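Beta-hydroxyacid dehydrogenase, 3-hydroxyisobutyrate dehydrogenase (Saccharomonospora xinjiangensis XJ-54, PDB 6GRL) probably acts as an NADP-dependent imine reductase of the 3-hydroxyisobutyrate dehydrogenase-related family, active in S-selective reduction and reductive amination. Local coordinates at residues 275-278 against 279-283. Sequence-based numbering, arbitrary orientation.
Sequences MREV and KELMD
Helix 273-287 of the C-terminal domain carries this i to i+4 contact, in which Val278 and Met282 meet along one flank. Four successive backbone bonds identify regular alpha-helix: Lys279 N to Met275 O and Glu280 N to Arg276 O are both 3.0 Å, Leu281 N reaches Glu277 O, and Met282 N lies 2.9 Å from Val278 O with an N-H...O angle of 160°. The two side chains run side by side in the same direction, and Val278 CG1 touches Met282 CE at 3.6 Å. With CG anti to its carbonyl carbon (chi1 -74°) and the chain extended beyond, Met282 carries its methyl out alongside the valine branch. Both side chains also touch Phe295, while Met282 reaches Gln254 and Met258 of helix 251-267. Replacing Met282 by an alanine removes the thioether chain, which is likely to leave Val278 CG1 without its methyl neighbour and open a gap beside Phe295 and Met258. On another side, Lys279, bent at chi2 and chi4, brings NZ to 2.5 Å from Asp283 OD2, a salt bridge modelled so short that its exact length is doubtful. Apolar contacts and the Arg276-Glu266 salt bridge thus both tie this helix to helix 251-267.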
ATOM      1  N   MET A 275      26.070  -1.024  -1.791  1.00 17.22           N
ATOM      2  CA  MET A 275      27.002  -1.517  -2.801  1.00 17.75           C
ATOM      3  C   MET A 275      27.922  -2.585  -2.222  1.00 18.72           C
ATOM      4  O   MET A 275      28.168  -3.615  -2.862  1.00 19.29           O
ATOM      5  CB  MET A 275      27.808  -0.357  -3.386  1.00 18.20           C
ATOM      6  CG  MET A 275      26.951   0.716  -4.053  1.00 17.69           C
ATOM      7  SD  MET A 275      25.986   0.112  -5.457  1.00 17.51           S
ATOM      8  CE  MET A 275      24.356  -0.058  -4.732  1.00 17.67           C
ATOM      9  N   ARG A 276      28.430  -2.364  -1.007  1.00 19.02           N
ATOM     10  CA  ARG A 276      29.244  -3.383  -0.353  1.00 20.08           C
ATOM     11  C   ARG A 276      28.422  -4.613   0.001  1.00 20.38           C
ATOM     12  O   ARG A 276      28.932  -5.738  -0.055  1.00 21.33           O
ATOM     13  CB  ARG A 276      29.906  -2.809   0.900  1.00 22.38           C
ATOM     14  CG  ARG A 276      31.120  -1.945   0.609  1.00 22.17           C
ATOM     15  CD  ARG A 276      31.884  -1.594   1.876  1.00 21.35           C
ATOM     16  NE  ARG A 276      33.156  -0.941   1.573  1.00 21.95           N
ATOM     17  CZ  ARG A 276      34.303  -1.587   1.378  1.00 24.13           C
ATOM     18  NH1 ARG A 276      34.347  -2.911   1.455  1.00 24.61           N
ATOM     19  NH2 ARG A 276      35.408  -0.908   1.105  1.00 25.09           N
ATOM     20  N   GLU A 277      27.152  -4.425   0.367  1.00 19.70           N
ATOM     21  CA  GLU A 277      26.295  -5.566   0.673  0.54 20.08           C
ATOM     22  C   GLU A 277      26.052  -6.419  -0.566  1.00 20.36           C
ATOM     23  O   GLU A 277      26.108  -7.653  -0.496  1.00 21.29           O
ATOM     24  CB  GLU A 277      24.971  -5.081   1.265  0.54 19.32           C
ATOM     25  CG  GLU A 277      23.922  -6.167   1.426  0.54 19.71           C
ATOM     26  CD  GLU A 277      22.539  -5.603   1.687  0.54 18.93           C
ATOM     27  OE1 GLU A 277      22.370  -4.881   2.692  0.54 22.18           O
ATOM     28  OE2 GLU A 277      21.620  -5.881   0.889  0.54 18.79           O
ATOM     29  N   VAL A 278      25.789  -5.780  -1.708  1.00 19.68           N
ATOM     30  CA  VAL A 278      25.561  -6.521  -2.945  1.00 19.96           C
ATOM     31  C   VAL A 278      26.825  -7.263  -3.362  1.00 20.89           C
ATOM     32  O   VAL A 278      26.767  -8.416  -3.810  1.00 21.67           O
ATOM     33  CB  VAL A 278      25.072  -5.568  -4.052  1.00 19.08           C
ATOM     34  CG1 VAL A 278      25.061  -6.271  -5.395  1.00 19.46           C
ATOM     35  CG2 VAL A 278      23.689  -5.040  -3.719  1.00 18.36           C
ATOM     36  N   LYS A 279      27.986  -6.619  -3.214  1.00 20.95           N
ATOM     37  CA  LYS A 279      29.243  -7.262  -3.588  1.00 21.92           C
ATOM     38  C   LYS A 279      29.499  -8.508  -2.748  1.00 23.07           C
ATOM     39  O   LYS A 279      29.944  -9.537  -3.271  1.00 24.00           O
ATOM     40  CB  LYS A 279      30.399  -6.271  -3.448  1.00 21.89           C
ATOM     41  CG  LYS A 279      31.777  -6.877  -3.669  1.00 26.52           C
ATOM     42  CD  LYS A 279      31.955  -7.356  -5.100  1.00 27.11           C
ATOM     43  CE  LYS A 279      33.430  -7.466  -5.464  1.00 29.49           C
ATOM     44  NZ  LYS A 279      34.165  -8.428  -4.598  1.00 32.70           N
ATOM     45  N   GLU A 280      29.214  -8.438  -1.444  1.00 23.10           N
ATOM     46  CA  GLU A 280      29.412  -9.601  -0.584  1.00 24.29           C
ATOM     47  C   GLU A 280      28.487 -10.745  -0.979  1.00 24.73           C
ATOM     48  O   GLU A 280      28.893 -11.913  -0.973  1.00 25.97           O
ATOM     49  CB  GLU A 280      29.197  -9.216   0.880  1.00 33.66           C
ATOM     50  CG  GLU A 280      30.483  -8.948   1.644  1.00 40.05           C
ATOM     51  CD  GLU A 280      31.360 -10.179   1.760  1.00 45.91           C
ATOM     52  OE1 GLU A 280      30.982 -11.116   2.495  1.00 48.17           O
ATOM     53  OE2 GLU A 280      32.430 -10.210   1.116  1.00 47.92           O
ATOM     54  N   LEU A 281      27.235 -10.428  -1.324  1.00 23.84           N
ATOM     55  CA  LEU A 281      26.311 -11.464  -1.775  1.00 24.34           C
ATOM     56  C   LEU A 281      26.764 -12.068  -3.099  1.00 24.86           C
ATOM     57  O   LEU A 281      26.679 -13.286  -3.293  1.00 25.98           O
ATOM     58  CB  LEU A 281      24.899 -10.890  -1.903  1.00 23.34           C
ATOM     59  CG  LEU A 281      24.196 -10.515  -0.597  1.00 22.99           C
ATOM     60  CD1 LEU A 281      22.941  -9.704  -0.879  1.00 21.91           C
ATOM     61  CD2 LEU A 281      23.861 -11.760   0.210  1.00 24.22           C
ATOM     62  N   MET A 282      27.249 -11.231  -4.019  1.00 24.14           N
ATOM     63  CA  MET A 282      27.735 -11.739  -5.298  1.00 24.61           C
ATOM     64  C   MET A 282      28.941 -12.648  -5.106  1.00 25.94           C
ATOM     65  O   MET A 282      29.024 -13.717  -5.722  1.00 26.91           O
ATOM     66  CB  MET A 282      28.092 -10.577  -6.221  1.00 23.63           C
ATOM     67  CG  MET A 282      26.899  -9.846  -6.795  1.00 22.59           C
ATOM     68  SD  MET A 282      27.431  -8.480  -7.836  1.00 22.76           S
ATOM     69  CE  MET A 282      25.856  -7.898  -8.459  1.00 20.72           C
ATOM     70  N   ASP A 283      29.888 -12.238  -4.259  1.00 26.10           N
ATOM     71  CA  ASP A 283      31.080 -13.048  -4.036  1.00 27.48           C
ATOM     72  C   ASP A 283      30.724 -14.396  -3.421  1.00 29.49           C
ATOM     73  O   ASP A 283      31.337 -15.417  -3.750  1.00 30.05           O
ATOM     74  CB  ASP A 283      32.070 -12.297  -3.144  1.00 27.51           C
ATOM     75  CG  ASP A 283      32.717 -11.121  -3.851  1.00 28.33           C
ATOM     76  OD1 ASP A 283      32.629 -11.048  -5.094  1.00 28.98           O
ATOM     77  OD2 ASP A 283      33.325 -10.274  -3.164  1.00 28.82           O
TER